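Local coordinates for alkyl hydroperoxide reductase E (Mycobacterium tuberculosis, PDB 5C04), which probably reduces hydrogen peroxide, organic hydroperoxides and peroxynitrite as a mycoredoxin-dependent thiol peroxidase of the peroxiredoxin family, at residues Asp11-Thr23 with Leu68-Ala82. The protein carries 1 engineered substitution. Numbering follows the deposited sequence.
Sequences DFTLRDQNQQLVT and LAISVGPPPTHKIWA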
loop_
_atom_site.group_PDB
_atom_site.type_symbol
_atom_site.label_atom_id
_atom_site.label_comp_id
_atom_site.label_asym_id
_atom_site.label_seq_id
_atom_site.Cartn_x
_atom_site.Cartn_y
_atom_site.Cartn_z
ATOM N N ASP A 11 16.963 8.673 -12.661
ATOM C CA ASP A 11 16.103 7.831 -13.489
ATOM C C ASP A 11 15.337 6.860 -12.600
ATOM O O ASP A 11 15.749 6.525 -11.482
ATOM C CB ASP A 11 16.871 6.998 -14.528
ATOM C CG ASP A 11 15.994 6.617 -15.758
ATOM O OD1 ASP A 11 14.810 7.047 -15.866
ATOM O OD2 ASP A 11 16.525 5.907 -16.651
ATOM N N PHE A 12 14.208 6.434 -13.125
ATOM C CA PHE A 12 13.431 5.407 -12.471
ATOM C C PHE A 12 12.623 4.632 -13.477
ATOM O O PHE A 12 12.306 5.138 -14.546
ATOM C CB PHE A 12 12.507 5.995 -11.379
ATOM C CG PHE A 12 11.476 7.000 -11.884
ATOM C CD1 PHE A 12 10.350 6.589 -12.586
ATOM C CD2 PHE A 12 11.632 8.362 -11.635
ATOM C CE1 PHE A 12 9.408 7.507 -13.040
ATOM C CE2 PHE A 12 10.691 9.282 -12.078
ATOM C CZ PHE A 12 9.574 8.859 -12.775
ATOM N N THR A 13 12.278 3.403 -13.087
ATOM C CA THR A 13 11.322 2.594 -13.819
ATOM C C THR A 13 10.325 2.037 -12.810
ATOM O O THR A 13 10.718 1.262 -11.921
ATOM C CB THR A 13 12.002 1.421 -14.549
ATOM O OG1 THR A 13 13.101 1.907 -15.345
ATOM C CG2 THR A 13 10.999 0.689 -15.445
ATOM N N LEU A 14 9.052 2.407 -12.960
ATOM C CA LEU A 14 8.003 1.994 -12.010
ATOM C C LEU A 14 6.761 1.504 -12.745
ATOM O O LEU A 14 6.477 1.889 -13.876
ATOM C CB LEU A 14 7.613 3.176 -11.088
ATOM C CG LEU A 14 8.709 3.735 -10.179
ATOM C CD1 LEU A 14 8.228 5.006 -9.473
ATOM C CD2 LEU A 14 9.225 2.742 -9.139
ATOM N N ARG A 15 5.985 0.675 -12.073
ATOM C CA ARG A 15 4.709 0.234 -12.591
ATOM C C ARG A 15 3.583 1.248 -12.428
ATOM O O ARG A 15 3.407 1.828 -11.339
ATOM C CB ARG A 15 4.292 -1.031 -11.847
ATOM C CG ARG A 15 5.308 -2.153 -11.868
ATOM C CD ARG A 15 4.938 -3.160 -12.931
ATOM N NE ARG A 15 5.945 -4.199 -12.999
ATOM C CZ ARG A 15 6.206 -4.906 -14.086
ATOM N NH1 ARG A 15 5.525 -4.680 -15.208
ATOM N NH2 ARG A 15 7.161 -5.816 -14.052
ATOM N N ASP A 16 2.773 1.429 -13.467
ATOM C CA ASP A 16 1.538 2.204 -13.342
ATOM C C ASP A 16 0.362 1.344 -12.899
ATOM O O ASP A 16 0.531 0.136 -12.630
ATOM C CB ASP A 16 1.243 3.028 -14.636
ATOM C CG ASP A 16 0.774 2.178 -15.823
ATOM O OD1 ASP A 16 0.396 0.984 -15.671
ATOM O OD2 ASP A 16 0.767 2.742 -16.957
ATOM N N GLN A 17 -0.819 1.943 -12.807
ATOM C CA GLN A 17 -2.020 1.278 -12.262
ATOM C C GLN A 17 -2.457 0.082 -13.094
ATOM O O GLN A 17 -3.165 -0.790 -12.604
ATOM C CB GLN A 17 -3.187 2.252 -12.093
ATOM C CG GLN A 17 -3.666 2.926 -13.393
ATOM C CD GLN A 17 -3.051 4.296 -13.628
ATOM O OE1 GLN A 17 -1.856 4.475 -13.498
ATOM N NE2 GLN A 17 -3.881 5.259 -13.984
ATOM N N ASN A 18 -2.025 0.046 -14.349
ATOM C CA ASN A 18 -2.282 -1.089 -15.241
ATOM C C ASN A 18 -1.115 -2.087 -15.314
ATOM O O ASN A 18 -1.092 -2.964 -16.199
ATOM C CB ASN A 18 -2.632 -0.523 -16.614
ATOM C CG ASN A 18 -3.897 0.301 -16.573
ATOM O OD1 ASN A 18 -4.944 -0.187 -16.128
ATOM N ND2 ASN A 18 -3.814 1.555 -16.991
ATOM N N GLN A 19 -0.160 -1.960 -14.390
ATOM C CA GLN A 19 1.055 -2.782 -14.310
ATOM C C GLN A 19 1.995 -2.645 -15.519
ATOM O O GLN A 19 2.881 -3.469 -15.736
ATOM C CB GLN A 19 0.710 -4.245 -13.963
ATOM C CG GLN A 19 0.274 -4.352 -12.498
ATOM C CD GLN A 19 -0.620 -5.537 -12.172
ATOM O OE1 GLN A 19 -1.503 -5.436 -11.314
ATOM N NE2 GLN A 19 -0.382 -6.665 -12.817
ATOM N N GLN A 20 1.832 -1.555 -16.270
ATOM C CA GLN A 20 2.749 -1.217 -17.365
ATOM C C GLN A 20 3.935 -0.399 -16.847
ATOM O O GLN A 20 3.791 0.382 -15.884
ATOM C CB GLN A 20 2.013 -0.403 -18.430
ATOM C CG GLN A 20 0.810 -1.116 -19.039
ATOM C CD GLN A 20 1.166 -2.285 -19.938
ATOM O OE1 GLN A 20 2.303 -2.419 -20.408
ATOM N NE2 GLN A 20 0.188 -3.155 -20.182
ATOM N N LEU A 21 5.096 -0.555 -17.471
ATOM C CA LEU A 21 6.319 0.068 -17.004
ATOM C C LEU A 21 6.469 1.466 -17.570
ATOM O O LEU A 21 6.393 1.656 -18.783
ATOM C CB LEU A 21 7.532 -0.756 -17.384
ATOM C CG LEU A 21 7.615 -2.119 -16.689
ATOM C CD1 LEU A 21 8.762 -2.916 -17.258
ATOM C CD2 LEU A 21 7.766 -1.916 -15.189
ATOM N N VAL A 22 6.735 2.420 -16.689
ATOM C CA VAL A 22 6.965 3.808 -17.075
ATOM C C VAL A 22 8.363 4.187 -16.628
ATOM O O VAL A 22 8.725 3.985 -15.482
ATOM C CB VAL A 22 5.947 4.713 -16.382
ATOM C CG1 VAL A 22 6.273 6.181 -16.639
ATOM C CG2 VAL A 22 4.536 4.381 -16.836
ATOM N N THR A 23 9.175 4.710 -17.560
ATOM C CA THR A 23 10.532 5.153 -17.227
ATOM C C THR A 23 10.595 6.658 -17.444
ATOM O O THR A 23 9.944 7.177 -18.340
ATOM C CB THR A 23 11.603 4.417 -18.071
ATOM O OG1 THR A 23 11.663 3.045 -17.674
ATOM C CG2 THR A 23 13.007 5.034 -17.915
ATOM N N LEU A 68 3.039 12.614 -14.017
ATOM C CA LEU A 68 3.106 11.305 -13.346
ATOM C C LEU A 68 2.918 11.497 -11.862
ATOM O O LEU A 68 3.663 12.239 -11.232
ATOM C CB LEU A 68 4.473 10.656 -13.580
ATOM C CG LEU A 68 4.940 10.574 -15.041
ATOM C CD1 LEU A 68 6.398 10.169 -15.154
ATOM C CD2 LEU A 68 4.070 9.608 -15.803
ATOM N N ALA A 69 1.950 10.790 -11.294
ATOM C CA ALA A 69 1.746 10.815 -9.853
ATOM C C ALA A 69 2.545 9.638 -9.289
ATOM O O ALA A 69 2.586 8.592 -9.941
ATOM C CB ALA A 69 0.275 10.725 -9.522
ATOM N N ILE A 70 3.258 9.834 -8.195
ATOM C CA ILE A 70 4.056 8.743 -7.586
ATOM C C ILE A 70 3.765 8.624 -6.102
ATOM O O ILE A 70 3.829 9.608 -5.367
ATOM C CB ILE A 70 5.566 9.030 -7.758
ATOM C CG1 ILE A 70 5.895 9.254 -9.249
ATOM C CG2 ILE A 70 6.432 7.934 -7.131
ATOM C CD1 ILE A 70 7.325 9.698 -9.556
ATOM N N SER A 71 3.486 7.398 -5.651
ATOM C CA SER A 71 3.172 7.150 -4.255
ATOM C C SER A 71 3.620 5.741 -3.915
ATOM O O SER A 71 3.865 4.952 -4.824
ATOM C CB SER A 71 1.675 7.308 -4.047
ATOM O OG SER A 71 1.370 7.424 -2.669
ATOM N N VAL A 72 3.669 5.426 -2.612
ATOM C CA VAL A 72 4.127 4.100 -2.179
ATOM C C VAL A 72 3.116 2.965 -2.369
ATOM O O VAL A 72 3.470 1.809 -2.095
ATOM C CB VAL A 72 4.655 4.128 -0.721
ATOM C CG1 VAL A 72 5.867 5.043 -0.582
ATOM C CG2 VAL A 72 3.553 4.446 0.271
ATOM N N GLY A 73 1.903 3.224 -2.865
ATOM C CA GLY A 73 0.940 2.161 -3.067
ATOM C C GLY A 73 1.268 1.278 -4.248
ATOM O O GLY A 73 1.879 1.746 -5.205
ATOM N N PRO A 74 0.849 0.016 -4.212
ATOM C CA PRO A 74 1.017 -0.892 -5.322
ATOM C C PRO A 74 -0.038 -0.686 -6.408
ATOM O O PRO A 74 -1.062 -0.043 -6.175
ATOM C CB PRO A 74 0.896 -2.254 -4.665
ATOM C CG PRO A 74 -0.078 -2.032 -3.564
ATOM C CD PRO A 74 0.157 -0.622 -3.077
ATOM N N PRO A 75 0.177 -1.279 -7.596
ATOM C CA PRO A 75 -0.760 -0.992 -8.677
ATOM C C PRO A 75 -2.227 -1.304 -8.414
ATOM O O PRO A 75 -3.053 -0.548 -8.843
ATOM C CB PRO A 75 -0.196 -1.790 -9.871
ATOM C CG PRO A 75 1.256 -1.845 -9.574
ATOM C CD PRO A 75 1.358 -1.994 -8.063
ATOM N N PRO A 76 -2.568 -2.406 -7.708
ATOM C CA PRO A 76 -4.018 -2.650 -7.510
ATOM C C PRO A 76 -4.715 -1.539 -6.717
ATOM O O PRO A 76 -5.876 -1.247 -6.972
ATOM C CB PRO A 76 -4.052 -3.988 -6.744
ATOM C CG PRO A 76 -2.793 -4.668 -7.155
ATOM C CD PRO A 76 -1.759 -3.565 -7.283
ATOM N N THR A 77 -4.025 -0.968 -5.719
ATOM C CA THR A 77 -4.579 0.175 -5.012
ATOM C C THR A 77 -4.845 1.333 -5.955
ATOM O O THR A 77 -5.909 1.962 -5.929
ATOM C CB THR A 77 -3.628 0.609 -3.886
ATOM O OG1 THR A 77 -3.603 -0.438 -2.898
ATOM C CG2 THR A 77 -4.054 1.902 -3.222
ATOM N N HIS A 78 -3.825 1.636 -6.758
ATOM C CA HIS A 78 -3.917 2.759 -7.680
ATOM C C HIS A 78 -4.914 2.530 -8.792
ATOM O O HIS A 78 -5.578 3.478 -9.208
ATOM C CB HIS A 78 -2.541 3.093 -8.214
ATOM C CG HIS A 78 -1.630 3.657 -7.166
ATOM N ND1 HIS A 78 -0.271 3.710 -7.314
ATOM C CD2 HIS A 78 -1.893 4.160 -5.931
ATOM C CE1 HIS A 78 0.274 4.249 -6.236
ATOM N NE2 HIS A 78 -0.688 4.523 -5.375
ATOM N N LYS A 79 -5.082 1.278 -9.221
ATOM C CA LYS A 79 -6.095 0.972 -10.225
ATOM C C LYS A 79 -7.510 1.266 -9.741
ATOM O O LYS A 79 -8.302 1.935 -10.443
ATOM C CB LYS A 79 -5.985 -0.480 -10.702
ATOM C CG LYS A 79 -6.991 -0.859 -11.793
ATOM C CD LYS A 79 -6.889 0.044 -13.014
ATOM C CE LYS A 79 -7.687 -0.490 -14.189
ATOM N NZ LYS A 79 -7.661 0.467 -15.331
ATOM N N ILE A 80 -7.868 0.790 -8.553
ATOM C CA ILE A 80 -9.188 1.057 -7.992
ATOM C C ILE A 80 -9.389 2.564 -7.747
ATOM O O ILE A 80 -10.428 3.157 -8.028
ATOM C CB ILE A 80 -9.414 0.252 -6.687
ATOM C CG1 ILE A 80 -9.420 -1.258 -6.971
ATOM C CG2 ILE A 80 -10.684 0.712 -5.991
ATOM C CD1 ILE A 80 -10.501 -1.740 -7.912
ATOM N N TRP A 81 -8.374 3.212 -7.179
ATOM C CA TRP A 81 -8.468 4.632 -6.869
ATOM C C TRP A 81 -8.675 5.430 -8.162
ATOM O O TRP A 81 -9.538 6.313 -8.228
ATOM C CB TRP A 81 -7.213 5.098 -6.142
ATOM C CG TRP A 81 -7.348 6.448 -5.491
ATOM C CD1 TRP A 81 -8.461 6.991 -4.918
ATOM C CD2 TRP A 81 -6.311 7.430 -5.344
ATOM N NE1 TRP A 81 -8.184 8.237 -4.407
ATOM C CE2 TRP A 81 -6.867 8.532 -4.654
ATOM C CE3 TRP A 81 -4.976 7.464 -5.704
ATOM C CZ2 TRP A 81 -6.123 9.660 -4.334
ATOM C CZ3 TRP A 81 -4.230 8.598 -5.394
ATOM C CH2 TRP A 81 -4.808 9.680 -4.716
ATOM N N ALA A 82 -7.898 5.087 -9.190
ATOM C CA ALA A 82 -8.003 5.772 -10.479
ATOM C C ALA A 82 -9.343 5.527 -11.151
ATOM O O ALA A 82 -9.954 6.485 -11.686
ATOM C CB ALA A 82 -6.888 5.341 -11.417
HETATM O O HOH W 1 0.411 2.252 -9.634
#
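Lys79 swings CG to the far side from its own N (chi1 -178°) and then bends at chi2, which brings it to Asn18 where the Asp16-Gln19 turn lies against helix 75-85. Lys79 NZ donates to Asn18 OD1 over 2.9 Å, in the amide plane and on a lone pair, while Lys79 CB passes 3.4 Å from Gln17 O. Gln17 CG sits between backbone N and carbonyl carbon (chi1 61°); Gln17 CB rests on the helix backbone, 3.6 Å from Lys79 N, and the chain then bends away, its amide hydrogen-bonded at both ends, OE1 accepting from Leu91 N and NE2 donating to Phe89 O. Pro75, in the first helical turn, is wedged against the hairpin: its CB lies 3.4 Å from Asp16 O, its CG touches Arg15 CB, and the Gln19 side chain crosses the proline at about a right angle, with CG nearest to Pro75 CB. Asp16 OD1 stiffens the turn, taking the N-H groups of Asn18, in an Asx turn, and Gln20 from opposite faces of its carboxylate. Farther along, the contact becomes apolar: Phe12 CZ reaches Ile70 CD1 at 4.0 Å, the Phe12 ring edge is turned to Leu68 CD1, and Val22 CG1 and Leu68 CD2 meet tip to tip. The N-terminal hairpin of this thioredoxin-fold peroxiredoxin thus joins strand 65-71 through apolar contacts and helix 75-85 through mixed ones, where Asn18's neutral amide oxygen accepts a charge-assisted hydrogen bond from a probably charged lysine.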